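Long-range contacts in formimidoylglutamase (Bacillus subtilis, PDB 3M1R), which hydrolyses N-formimidoyl-L-glutamate to L-glutamate and formamide, a step of histidine degradation, using two manganese ions per subunit: residues G39-G44 / Y88-I93; V45-S50 / N130-S135; Q151-H156 / D245-D250; F241-M246 / G285-E290. All coordinates share one frame; numbering follows the deposited sequence.

Interaction 1: G39-G44 / Y88-I93; sequences GPALIG and YDLGDI
The carboxylate of D92 meets G44 through OD1, which lies 3.1 Å from G44 CA, where any side chain on the glycine would collide with it. R65 forms a salt bridge with this same OD1, while D92 OD2 accepts from the backbone of G14 in a neighbouring subunit. The ring of Y88 leads away from the contact to an edge-to-face stack with W32, and the Y88 side chain meets A41 through its CB, 4.2 Å from A41 CB. Between these ends the strands 39-44 and 88-93 run parallel as neighbours in the central sheet of the arginase fold. Both backbone polar atoms of L42 bond to strand 88-93, its N to Y88 O and its O to L90 N. A beta bulge at L90-G91 then shifts the register by one, and G44 N bonds to G91 O at 3.0 Å. With CG1 anti to its backbone N (chi1 -168°), I43 carries CD1 across to I93, 3.8 Å from I93 CG1. An alanine at I43 would probably open a gap beside I93 CG1 and CD1, leaving that tip freer to turn. R65 also pairs with D89, and its positive charge probably offsets both buried carboxylates, D89 and D92.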
loop_
_atom_site.group_PDB
_atom_site.type_symbol
_atom_site.label_atom_id
_atom_site.label_comp_id
_atom_site.label_asym_id
_atom_site.label_seq_id
_atom_site.Cartn_x
_atom_site.Cartn_y
_atom_site.Cartn_z
ATOM N N GLY D 39 -3.556 7.663 40.987
ATOM C CA GLY D 39 -4.062 6.611 40.132
ATOM C C GLY D 39 -3.362 6.480 38.794
ATOM O O GLY D 39 -2.198 6.834 38.640
ATOM N N PRO D 40 -4.083 5.969 37.804
ATOM C CA PRO D 40 -3.541 5.732 36.459
ATOM C C PRO D 40 -3.079 7.020 35.795
ATOM O O PRO D 40 -3.721 8.067 35.938
ATOM C CB PRO D 40 -4.734 5.167 35.691
ATOM C CG PRO D 40 -5.684 4.678 36.745
ATOM C CD PRO D 40 -5.490 5.564 37.926
ATOM N N ALA D 41 -1.957 6.939 35.090
ATOM C CA ALA D 41 -1.477 8.038 34.262
ATOM C C ALA D 41 -0.602 7.453 33.158
ATOM O O ALA D 41 0.193 6.538 33.414
ATOM C CB ALA D 41 -0.703 9.035 35.091
ATOM N N LEU D 42 -0.765 7.966 31.939
ATOM C CA LEU D 42 -0.035 7.463 30.760
ATOM C C LEU D 42 1.406 7.946 30.676
ATOM O O LEU D 42 1.704 9.106 30.990
ATOM C CB LEU D 42 -0.742 7.885 29.473
ATOM C CG LEU D 42 -2.209 7.494 29.311
ATOM C CD1 LEU D 42 -2.891 8.455 28.350
ATOM C CD2 LEU D 42 -2.329 6.063 28.814
ATOM N N ILE D 43 2.291 7.056 30.230
ATOM C CA ILE D 43 3.671 7.426 29.918
ATOM C C ILE D 43 4.178 6.643 28.695
ATOM O O ILE D 43 3.978 5.434 28.594
ATOM C CB ILE D 43 4.610 7.232 31.141
ATOM C CG1 ILE D 43 5.969 7.894 30.897
ATOM C CG2 ILE D 43 4.794 5.766 31.474
ATOM C CD1 ILE D 43 6.852 7.846 32.106
ATOM N N GLY D 44 4.803 7.349 27.756
ATOM C CA GLY D 44 5.331 6.735 26.541
ATOM C C GLY D 44 6.807 6.382 26.652
ATOM O O GLY D 44 7.586 7.091 27.311
ATOM N N TYR D 88 -3.772 11.872 33.482
ATOM C CA TYR D 88 -2.591 12.604 33.021
ATOM C C TYR D 88 -1.797 11.845 31.961
ATOM O O TYR D 88 -1.716 10.623 31.968
ATOM C CB TYR D 88 -1.668 13.005 34.179
ATOM C CG TYR D 88 -2.208 14.137 35.026
ATOM C CD1 TYR D 88 -2.368 15.414 34.498
ATOM C CD2 TYR D 88 -2.556 13.928 36.352
ATOM C CE1 TYR D 88 -2.865 16.445 35.270
ATOM C CE2 TYR D 88 -3.054 14.956 37.134
ATOM C CZ TYR D 88 -3.207 16.210 36.591
ATOM O OH TYR D 88 -3.708 17.225 37.376
ATOM N N ASP D 89 -1.232 12.602 31.037
ATOM C CA ASP D 89 -0.238 12.086 30.124
ATOM C C ASP D 89 1.073 12.703 30.584
ATOM O O ASP D 89 1.304 13.900 30.409
ATOM C CB ASP D 89 -0.555 12.515 28.694
ATOM C CG ASP D 89 0.305 11.816 27.668
ATOM O OD1 ASP D 89 1.407 11.338 28.024
ATOM O OD2 ASP D 89 -0.138 11.742 26.497
ATOM N N LEU D 90 1.920 11.884 31.185
ATOM C CA LEU D 90 3.149 12.383 31.791
ATOM C C LEU D 90 4.166 12.854 30.752
ATOM O O LEU D 90 5.047 13.671 31.057
ATOM C CB LEU D 90 3.763 11.316 32.697
ATOM C CG LEU D 90 2.814 10.720 33.732
ATOM C CD1 LEU D 90 3.618 9.950 34.768
ATOM C CD2 LEU D 90 1.986 11.815 34.384
ATOM N N GLY D 91 4.030 12.346 29.527
ATOM C CA GLY D 91 4.983 12.624 28.472
ATOM C C GLY D 91 5.640 11.352 27.967
ATOM O O GLY D 91 5.141 10.249 28.195
ATOM N N ASP D 92 6.760 11.511 27.265
ATOM C CA ASP D 92 7.548 10.387 26.796
ATOM C C ASP D 92 8.910 10.389 27.500
ATOM O O ASP D 92 9.510 11.448 27.741
ATOM C CB ASP D 92 7.767 10.476 25.287
ATOM C CG ASP D 92 6.522 10.124 24.479
ATOM O OD1 ASP D 92 5.623 9.434 25.005
ATOM O OD2 ASP D 92 6.466 10.523 23.296
ATOM N N ILE D 93 9.397 9.200 27.827
ATOM C CA ILE D 93 10.736 9.079 28.348
ATOM C C ILE D 93 11.694 9.318 27.222
ATOM O O ILE D 93 11.574 8.716 26.154
ATOM C CB ILE D 93 10.981 7.716 28.954
ATOM C CG1 ILE D 93 10.041 7.524 30.139
ATOM C CG2 ILE D 93 12.431 7.601 29.404
ATOM C CD1 ILE D 93 9.951 6.112 30.620
#

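Interaction 2: V45-S50 / N130-S135; sequences VPLSKS and NSISYS. With CA (calcium ion), chain B.
V45 and I132 meet end-on, V45 CG1 stopping 3.6 Å from I132 CG2. Two torsions set this meeting up. V45 holds CG1 anti to its backbone N (chi1 -177°), and I132 places CG1 between its backbone N and carbonyl carbon (chi1 77°), which turns CG2 toward the loop. L47 approaches the same isoleucine differently: the two side chains run antiparallel past each other, with L47 CD2 4.0 Å from I132 CG2. L47 CD2 also lies 3.5 Å from S131 OG, and so marks the point where the apolar part of the contact gives way to a polar one. There S50 and S131 face each other, their OG atoms 2.7 Å apart. Each hydroxyl is hydrogen-bonded to a different oxygen of the D129 carboxylate, S50 to OD2 and S131 to OD1, which ties the loop 45-50 to the segment 130-132. The contact therefore joins the loop after strand 39-45, whose inverse gamma turn is centred on P46, to the segment leading into helix 133-141. N130, on the far side of that segment, is a calcium ligand here and by inference a manganese ligand in the working enzyme. Buried apolar packing at I132 and a carboxylate shared by two serines would probably help to fix the backbone next to N130, whose N also donates to E290 OE1.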
loop_
_atom_site.group_PDB
_atom_site.type_symbol
_atom_site.label_atom_id
_atom_site.label_comp_id
_atom_site.label_asym_id
_atom_site.label_seq_id
_atom_site.Cartn_x
_atom_site.Cartn_y
_atom_site.Cartn_z
ATOM N N VAL D 45 7.187 5.271 26.029
ATOM C CA VAL D 45 8.584 4.816 25.992
ATOM C C VAL D 45 8.905 4.375 24.562
ATOM O O VAL D 45 8.839 3.189 24.246
ATOM C CB VAL D 45 8.823 3.624 26.934
ATOM C CG1 VAL D 45 10.314 3.205 26.935
ATOM C CG2 VAL D 45 8.340 3.936 28.343
ATOM N N PRO D 46 9.223 5.337 23.687
ATOM C CA PRO D 46 9.393 5.101 22.253
ATOM C C PRO D 46 10.757 4.499 21.889
ATOM O O PRO D 46 11.471 5.093 21.084
ATOM C CB PRO D 46 9.284 6.509 21.649
ATOM C CG PRO D 46 9.302 7.476 22.822
ATOM C CD PRO D 46 9.561 6.717 24.061
ATOM N N LEU D 47 11.107 3.357 22.471
ATOM C CA LEU D 47 12.358 2.673 22.148
ATOM C C LEU D 47 12.086 1.490 21.228
ATOM O O LEU D 47 11.255 0.633 21.534
ATOM C CB LEU D 47 13.053 2.191 23.425
ATOM C CG LEU D 47 14.372 1.413 23.325
ATOM C CD1 LEU D 47 15.529 2.324 22.977
ATOM C CD2 LEU D 47 14.673 0.717 24.623
ATOM N N SER D 48 12.787 1.434 20.103
ATOM C CA SER D 48 12.631 0.303 19.209
ATOM C C SER D 48 13.928 -0.095 18.519
ATOM O O SER D 48 13.939 -1.024 17.712
ATOM C CB SER D 48 11.532 0.575 18.168
ATOM O OG SER D 48 11.808 1.745 17.415
ATOM N N LYS D 49 15.020 0.595 18.824
ATOM C CA LYS D 49 16.289 0.280 18.166
ATOM C C LYS D 49 16.979 -0.935 18.783
ATOM O O LYS D 49 17.934 -1.468 18.217
ATOM C CB LYS D 49 17.215 1.500 18.116
ATOM C CG LYS D 49 17.006 2.338 16.862
ATOM C CD LYS D 49 17.682 3.697 16.949
ATOM C CE LYS D 49 17.280 4.571 15.774
ATOM N NZ LYS D 49 17.731 5.985 15.917
ATOM N N SER D 50 16.474 -1.377 19.931
ATOM C CA SER D 50 16.987 -2.576 20.598
ATOM C C SER D 50 16.456 -3.843 19.937
ATOM O O SER D 50 17.003 -4.936 20.121
ATOM C CB SER D 50 16.612 -2.562 22.080
ATOM O OG SER D 50 15.310 -2.036 22.247
ATOM N N ASN D 130 9.957 -4.839 23.193
ATOM C CA ASN D 130 9.906 -5.686 24.373
ATOM C C ASN D 130 11.037 -5.423 25.360
ATOM O O ASN D 130 10.915 -5.726 26.550
ATOM C CB ASN D 130 9.821 -7.177 24.003
ATOM C CG ASN D 130 8.911 -7.958 24.958
ATOM O OD1 ASN D 130 8.335 -8.982 24.585
ATOM N ND2 ASN D 130 8.765 -7.454 26.203
ATOM N N SER D 131 12.130 -4.841 24.876
ATOM C CA SER D 131 13.315 -4.677 25.724
ATOM C C SER D 131 13.073 -3.748 26.918
ATOM O O SER D 131 13.808 -3.807 27.888
ATOM C CB SER D 131 14.487 -4.147 24.904
ATOM O OG SER D 131 14.323 -2.768 24.647
ATOM N N ILE D 132 12.047 -2.890 26.846
ATOM C CA ILE D 132 11.811 -1.907 27.909
ATOM C C ILE D 132 11.366 -2.556 29.210
ATOM O O ILE D 132 11.439 -1.934 30.264
ATOM C CB ILE D 132 10.768 -0.808 27.513
ATOM C CG1 ILE D 132 9.335 -1.344 27.594
ATOM C CG2 ILE D 132 11.059 -0.263 26.112
ATOM C CD1 ILE D 132 8.253 -0.255 27.475
ATOM N N SER D 133 10.903 -3.802 29.134
ATOM C CA SER D 133 10.353 -4.484 30.304
ATOM C C SER D 133 11.380 -4.703 31.400
ATOM O O SER D 133 11.032 -4.860 32.583
ATOM C CB SER D 133 9.705 -5.814 29.914
ATOM O OG SER D 133 8.595 -5.592 29.067
ATOM N N TYR D 134 12.651 -4.708 31.028
ATOM C CA TYR D 134 13.675 -4.811 32.046
ATOM C C TYR D 134 13.675 -3.565 32.919
ATOM O O TYR D 134 13.585 -3.661 34.142
ATOM C CB TYR D 134 15.057 -5.005 31.444
ATOM C CG TYR D 134 16.149 -4.807 32.455
ATOM C CD1 TYR D 134 16.554 -5.852 33.280
ATOM C CD2 TYR D 134 16.780 -3.576 32.592
ATOM C CE1 TYR D 134 17.562 -5.679 34.209
ATOM C CE2 TYR D 134 17.800 -3.393 33.528
ATOM C CZ TYR D 134 18.174 -4.447 34.333
ATOM O OH TYR D 134 19.172 -4.276 35.262
ATOM N N SER D 135 13.780 -2.393 32.294
ATOM C CA SER D 135 13.864 -1.149 33.062
ATOM C C SER D 135 12.572 -0.801 33.833
ATOM O O SER D 135 12.627 -0.298 34.952
ATOM C CB SER D 135 14.305 0.020 32.173
ATOM O OG SER D 135 15.617 -0.180 31.664
HETATM CA CA CA B . 8.360 -11.135 23.577
#

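Interaction 3: Q151-H156 / D245-D250; sequences QFDAHH and DMDVLD. With CA (calcium ion), chain C; CA (calcium ion), chain B.
V248 packs on F152 at the two-metal site of the arginase fold, where loops at the C-terminal ends of parallel strands gather the ligands. V248 CG1 lies 4.2 Å from F152 CB, while the F152 ring turns away toward helix 267-278. V248 CG2, anti to the backbone N while CG1 sits between N and the carbonyl carbon (chi1 78°), lies 3.4 Å from D153 N. This valine belongs to a short 3-10 turn, and it wedges that turn against the end of strand 147-152. A backbone bond from D245 N to F152 O joins the two segments at the metal ligand D245. D245 bridges the metals, calcium here in place of the natural manganese, with a single atom, OD2, at 2.6 Å from the calcium ion that H155 also binds and 2.5 Å from the other. D153 bridges them with both oxygens, OD1 on the first ion and OD2 on the second, its carboxylate plane turned 66° from that of D245. N130 and D157 also bind the second ion. D153 is itself steadied: Q151 NE2 donates to OD2 from above the carboxylate plane, and H155 N closes an Asx turn onto D153 OD1 at 2.7 Å. D247 grips the first ion with both oxygens, and its CG lies in the plane of the H155 ring, at the edge, while A154 CB sits 3.6 Å above the plane of that ring, offset toward its rim.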
loop_
_atom_site.group_PDB
_atom_site.type_symbol
_atom_site.label_atom_id
_atom_site.label_comp_id
_atom_site.label_asym_id
_atom_site.label_seq_id
_atom_site.Cartn_x
_atom_site.Cartn_y
_atom_site.Cartn_z
ATOM N N GLN D 151 3.003 -11.902 32.295
ATOM C CA GLN D 151 3.560 -11.632 30.968
ATOM C C GLN D 151 2.697 -12.313 29.902
ATOM O O GLN D 151 2.679 -13.543 29.810
ATOM C CB GLN D 151 5.009 -12.150 30.917
ATOM C CG GLN D 151 5.695 -12.138 29.542
ATOM C CD GLN D 151 7.041 -12.885 29.541
ATOM O OE1 GLN D 151 7.481 -13.414 30.568
ATOM N NE2 GLN D 151 7.685 -12.936 28.384
ATOM N N PHE D 152 1.946 -11.522 29.133
ATOM C CA PHE D 152 1.230 -12.057 27.978
ATOM C C PHE D 152 2.212 -12.102 26.806
ATOM O O PHE D 152 2.741 -11.068 26.385
ATOM C CB PHE D 152 0.019 -11.196 27.626
ATOM C CG PHE D 152 -1.130 -11.340 28.591
ATOM C CD1 PHE D 152 -2.081 -12.329 28.413
ATOM C CD2 PHE D 152 -1.254 -10.488 29.666
ATOM C CE1 PHE D 152 -3.127 -12.455 29.292
ATOM C CE2 PHE D 152 -2.299 -10.619 30.563
ATOM C CZ PHE D 152 -3.238 -11.593 30.372
ATOM N N ASP D 153 2.471 -13.299 26.297
ATOM C CA ASP D 153 3.529 -13.469 25.313
ATOM C C ASP D 153 3.480 -14.810 24.594
ATOM O O ASP D 153 3.195 -15.848 25.210
ATOM C CB ASP D 153 4.905 -13.307 25.992
ATOM C CG ASP D 153 5.904 -12.640 25.087
ATOM O OD1 ASP D 153 5.919 -13.031 23.914
ATOM O OD2 ASP D 153 6.650 -11.736 25.525
ATOM N N ALA D 154 3.756 -14.785 23.285
ATOM C CA ALA D 154 4.021 -16.016 22.553
ATOM C C ALA D 154 5.405 -16.560 22.908
ATOM O O ALA D 154 5.666 -17.734 22.687
ATOM C CB ALA D 154 3.942 -15.783 21.005
ATOM N N HIS D 155 6.293 -15.701 23.422
ATOM C CA HIS D 155 7.704 -16.066 23.619
ATOM C C HIS D 155 8.161 -15.904 25.056
ATOM O O HIS D 155 7.684 -15.020 25.760
ATOM C CB HIS D 155 8.624 -15.196 22.761
ATOM C CG HIS D 155 8.112 -14.949 21.382
ATOM N ND1 HIS D 155 7.177 -13.972 21.107
ATOM C CD2 HIS D 155 8.378 -15.555 20.208
ATOM C CE1 HIS D 155 6.914 -13.968 19.816
ATOM N NE2 HIS D 155 7.618 -14.925 19.244
ATOM N N HIS D 156 9.137 -16.723 25.455
ATOM C CA HIS D 156 9.678 -16.701 26.816
ATOM C C HIS D 156 10.412 -15.400 27.108
ATOM O O HIS D 156 10.342 -14.876 28.224
ATOM C CB HIS D 156 10.624 -17.883 27.051
ATOM C CG HIS D 156 9.936 -19.216 27.061
ATOM N ND1 HIS D 156 8.986 -19.555 27.999
ATOM C CD2 HIS D 156 10.067 -20.295 26.252
ATOM C CE1 HIS D 156 8.552 -20.781 27.763
ATOM N NE2 HIS D 156 9.196 -21.254 26.707
ATOM N N ASP D 245 2.537 -8.121 25.773
ATOM C CA ASP D 245 3.254 -8.139 24.511
ATOM C C ASP D 245 2.206 -8.504 23.476
ATOM O O ASP D 245 1.636 -9.587 23.507
ATOM C CB ASP D 245 4.369 -9.173 24.559
ATOM C CG ASP D 245 5.140 -9.284 23.245
ATOM O OD1 ASP D 245 4.617 -8.982 22.157
ATOM O OD2 ASP D 245 6.304 -9.680 23.324
HETATM N N MSE D 246 1.925 -7.572 22.583
HETATM C CA MSE D 246 0.777 -7.716 21.697
HETATM C C MSE D 246 0.924 -8.893 20.747
HETATM O O MSE D 246 -0.062 -9.353 20.180
HETATM C CB MSE D 246 0.500 -6.410 20.930
HETATM C CG MSE D 246 -0.006 -5.267 21.829
HETATM SE SE MSE D 246 -1.759 -5.587 22.694
HETATM C CE MSE D 246 -2.863 -5.351 21.092
ATOM N N ASP D 247 2.140 -9.417 20.593
ATOM C CA ASP D 247 2.307 -10.530 19.667
ATOM C C ASP D 247 1.800 -11.851 20.239
ATOM O O ASP D 247 1.799 -12.864 19.547
ATOM C CB ASP D 247 3.732 -10.633 19.092
ATOM C CG ASP D 247 4.755 -11.041 20.123
ATOM O OD1 ASP D 247 4.386 -11.719 21.126
ATOM O OD2 ASP D 247 5.937 -10.679 19.915
ATOM N N VAL D 248 1.316 -11.820 21.477
ATOM C CA VAL D 248 0.556 -12.943 22.024
ATOM C C VAL D 248 -0.726 -13.151 21.199
ATOM O O VAL D 248 -1.285 -14.243 21.150
ATOM C CB VAL D 248 0.183 -12.690 23.505
ATOM C CG1 VAL D 248 -1.013 -11.719 23.619
ATOM C CG2 VAL D 248 -0.127 -13.991 24.212
ATOM N N LEU D 249 -1.184 -12.084 20.548
ATOM C CA LEU D 249 -2.395 -12.153 19.748
ATOM C C LEU D 249 -2.102 -12.814 18.423
ATOM O O LEU D 249 -1.000 -12.712 17.904
ATOM C CB LEU D 249 -2.970 -10.753 19.481
ATOM C CG LEU D 249 -3.528 -10.020 20.690
ATOM C CD1 LEU D 249 -3.654 -8.526 20.399
ATOM C CD2 LEU D 249 -4.887 -10.615 21.140
ATOM N N ASP D 250 -3.111 -13.491 17.895
ATOM C CA ASP D 250 -3.058 -14.124 16.599
ATOM C C ASP D 250 -2.847 -13.097 15.499
ATOM O O ASP D 250 -3.389 -11.976 15.560
ATOM C CB ASP D 250 -4.370 -14.863 16.346
ATOM C CG ASP D 250 -4.320 -15.734 15.105
ATOM O OD1 ASP D 250 -3.875 -16.902 15.205
ATOM O OD2 ASP D 250 -4.730 -15.252 14.036
HETATM CA CA CA C . 6.606 -11.851 21.983
HETATM CA CA CA B . 8.360 -11.135 23.577
#

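Interaction 4: F241-M246 / G285-E290. With CA (calcium ion), chain C; CA (calcium ion), chain B.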
loop_
_atom_site.group_PDB
_atom_site.type_symbol
_atom_site.label_atom_id
_atom_site.label_comp_id
_atom_site.label_asym_id
_atom_site.label_seq_id
_atom_site.Cartn_x
_atom_site.Cartn_y
_atom_site.Cartn_z
ATOM N N PHE D 241 2.420 -6.757 38.290
ATOM C CA PHE D 241 2.654 -5.907 37.133
ATOM C C PHE D 241 2.212 -6.669 35.899
ATOM O O PHE D 241 2.536 -7.838 35.732
ATOM C CB PHE D 241 4.133 -5.518 37.033
ATOM C CG PHE D 241 4.460 -4.628 35.850
ATOM C CD1 PHE D 241 4.287 -3.254 35.926
ATOM C CD2 PHE D 241 4.959 -5.166 34.678
ATOM C CE1 PHE D 241 4.597 -2.434 34.853
ATOM C CE2 PHE D 241 5.278 -4.349 33.596
ATOM C CZ PHE D 241 5.101 -2.983 33.685
ATOM N N ILE D 242 1.440 -6.007 35.054
ATOM C CA ILE D 242 0.891 -6.637 33.874
ATOM C C ILE D 242 1.695 -6.202 32.659
ATOM O O ILE D 242 1.724 -5.020 32.326
ATOM C CB ILE D 242 -0.574 -6.224 33.650
ATOM C CG1 ILE D 242 -1.450 -6.602 34.844
ATOM C CG2 ILE D 242 -1.121 -6.860 32.377
ATOM C CD1 ILE D 242 -2.871 -6.108 34.666
ATOM N N SER D 243 2.351 -7.157 32.004
ATOM C CA SER D 243 3.082 -6.867 30.776
ATOM C C SER D 243 2.400 -7.498 29.580
ATOM O O SER D 243 2.378 -8.721 29.430
ATOM C CB SER D 243 4.532 -7.355 30.861
ATOM O OG SER D 243 5.275 -6.926 29.720
ATOM N N VAL D 244 1.846 -6.661 28.717
ATOM C CA VAL D 244 1.186 -7.172 27.531
ATOM C C VAL D 244 2.055 -7.000 26.293
ATOM O O VAL D 244 2.293 -5.882 25.834
ATOM C CB VAL D 244 -0.150 -6.483 27.273
ATOM C CG1 VAL D 244 -0.779 -7.092 26.014
ATOM C CG2 VAL D 244 -1.054 -6.654 28.474
ATOM N N ASP D 245 2.537 -8.121 25.773
ATOM C CA ASP D 245 3.254 -8.139 24.511
ATOM C C ASP D 245 2.206 -8.504 23.476
ATOM O O ASP D 245 1.636 -9.587 23.507
ATOM C CB ASP D 245 4.369 -9.173 24.559
ATOM C CG ASP D 245 5.140 -9.284 23.245
ATOM O OD1 ASP D 245 4.617 -8.982 22.157
ATOM O OD2 ASP D 245 6.304 -9.680 23.324
HETATM N N MSE D 246 1.925 -7.572 22.583
HETATM C CA MSE D 246 0.777 -7.716 21.697
HETATM C C MSE D 246 0.924 -8.893 20.747
HETATM O O MSE D 246 -0.062 -9.353 20.180
HETATM C CB MSE D 246 0.500 -6.410 20.930
HETATM C CG MSE D 246 -0.006 -5.267 21.829
HETATM SE SE MSE D 246 -1.759 -5.587 22.694
HETATM C CE MSE D 246 -2.863 -5.351 21.092
ATOM N N GLY D 285 0.960 -1.629 37.814
ATOM C CA GLY D 285 1.135 -1.044 36.496
ATOM C C GLY D 285 0.810 -1.985 35.350
ATOM O O GLY D 285 0.585 -3.179 35.537
ATOM N N ILE D 286 0.740 -1.424 34.152
ATOM C CA ILE D 286 0.576 -2.216 32.962
ATOM C C ILE D 286 1.400 -1.562 31.850
ATOM O O ILE D 286 1.508 -0.323 31.761
ATOM C CB ILE D 286 -0.913 -2.385 32.568
ATOM C CG1 ILE D 286 -1.052 -3.304 31.349
ATOM C CG2 ILE D 286 -1.576 -1.036 32.305
ATOM C CD1 ILE D 286 -2.499 -3.581 30.952
ATOM N N GLU D 287 2.015 -2.399 31.026
ATOM C CA GLU D 287 2.747 -1.915 29.867
ATOM C C GLU D 287 2.283 -2.675 28.639
ATOM O O GLU D 287 1.893 -3.832 28.719
ATOM C CB GLU D 287 4.251 -2.094 30.068
ATOM C CG GLU D 287 4.669 -3.544 30.088
ATOM C CD GLU D 287 6.147 -3.723 30.423
ATOM O OE1 GLU D 287 6.820 -2.723 30.752
ATOM O OE2 GLU D 287 6.632 -4.871 30.363
ATOM N N ILE D 288 2.314 -2.005 27.500
ATOM C CA ILE D 288 2.011 -2.649 26.238
ATOM C C ILE D 288 3.215 -2.523 25.323
ATOM O O ILE D 288 3.733 -1.421 25.108
ATOM C CB ILE D 288 0.803 -2.003 25.593
ATOM C CG1 ILE D 288 -0.393 -2.144 26.539
ATOM C CG2 ILE D 288 0.526 -2.626 24.212
ATOM C CD1 ILE D 288 -1.587 -1.381 26.071
ATOM N N VAL D 289 3.683 -3.657 24.819
ATOM C CA VAL D 289 4.837 -3.648 23.945
ATOM C C VAL D 289 4.561 -4.352 22.627
ATOM O O VAL D 289 3.561 -5.062 22.472
ATOM C CB VAL D 289 6.085 -4.294 24.619
ATOM C CG1 VAL D 289 6.550 -3.461 25.791
ATOM C CG2 VAL D 289 5.786 -5.732 25.053
ATOM N N GLU D 290 5.461 -4.097 21.683
ATOM C CA GLU D 290 5.560 -4.808 20.419
ATOM C C GLU D 290 4.485 -4.449 19.399
ATOM O O GLU D 290 4.264 -5.172 18.436
ATOM C CB GLU D 290 5.695 -6.323 20.648
ATOM C CG GLU D 290 7.030 -6.700 21.314
ATOM C CD GLU D 290 8.281 -6.464 20.412
ATOM O OE1 GLU D 290 9.265 -5.838 20.868
ATOM O OE2 GLU D 290 8.298 -6.922 19.250
HETATM CA CA CA C . 6.606 -11.851 21.983
HETATM CA CA CA B . 8.360 -11.135 23.577
#
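S243 donates its hydroxyl to E287, with S243 OG 2.5 Å from E287 OE2 on the anti lone pair of that oxygen. The F241 ring meets the same carboxylate at its edge, F241 CE2 lying 3.3 Å from E287 CD, with the ring and carboxylate planes 84° apart. E287 gets there by an extended chain that starts with CG between the backbone N and the carbonyl carbon (chi1 68°). A side chain at G285 would come tight against the F241 ring. The other face of the sheet carries I242, V244, I286 and I288, with I242 CG2 3.7 Å from I286 CG1. Just past the strand end, CG of the selenomethionine M246 touches I288 CG2 at 3.6 Å. The two strands are the ends of a beta-alpha-beta unit whose helix, 267-278, lies over I242, V244 and I286. They run parallel, 13° apart, and five backbone bonds lace them in regular register. Further out, S133 and T136 of helix 133-141 bond E287 OE2 and OE1. An alanine at E287 would probably leave the hydroxyls of S243, S133 and T136 without their shared carboxylate and open a gap at the F241 edge. Beyond the strand, E290 OE1 accepts from N130 N.

All four contacts are buried, but they serve different levels of the same fold. Interactions 1 and 4 are parallel strand pairs in one sheet: the first, toward one side, is bulged and touches a neighbouring subunit, whereas the second, near the chain's centre, is regular and touched by no other chain. Interactions 2 and 3 lie largely where strands end, in loops and the segment leading into helix 133-141; side chains carry them, joined in interaction 3 by metal ions and one backbone bond. Interaction 3 shares D245 and M246 with interaction 4, and N130 of interaction 2 binds the same calcium ion as D153 and D245. Interaction 2 also packs on interaction 1 through V45 and I93.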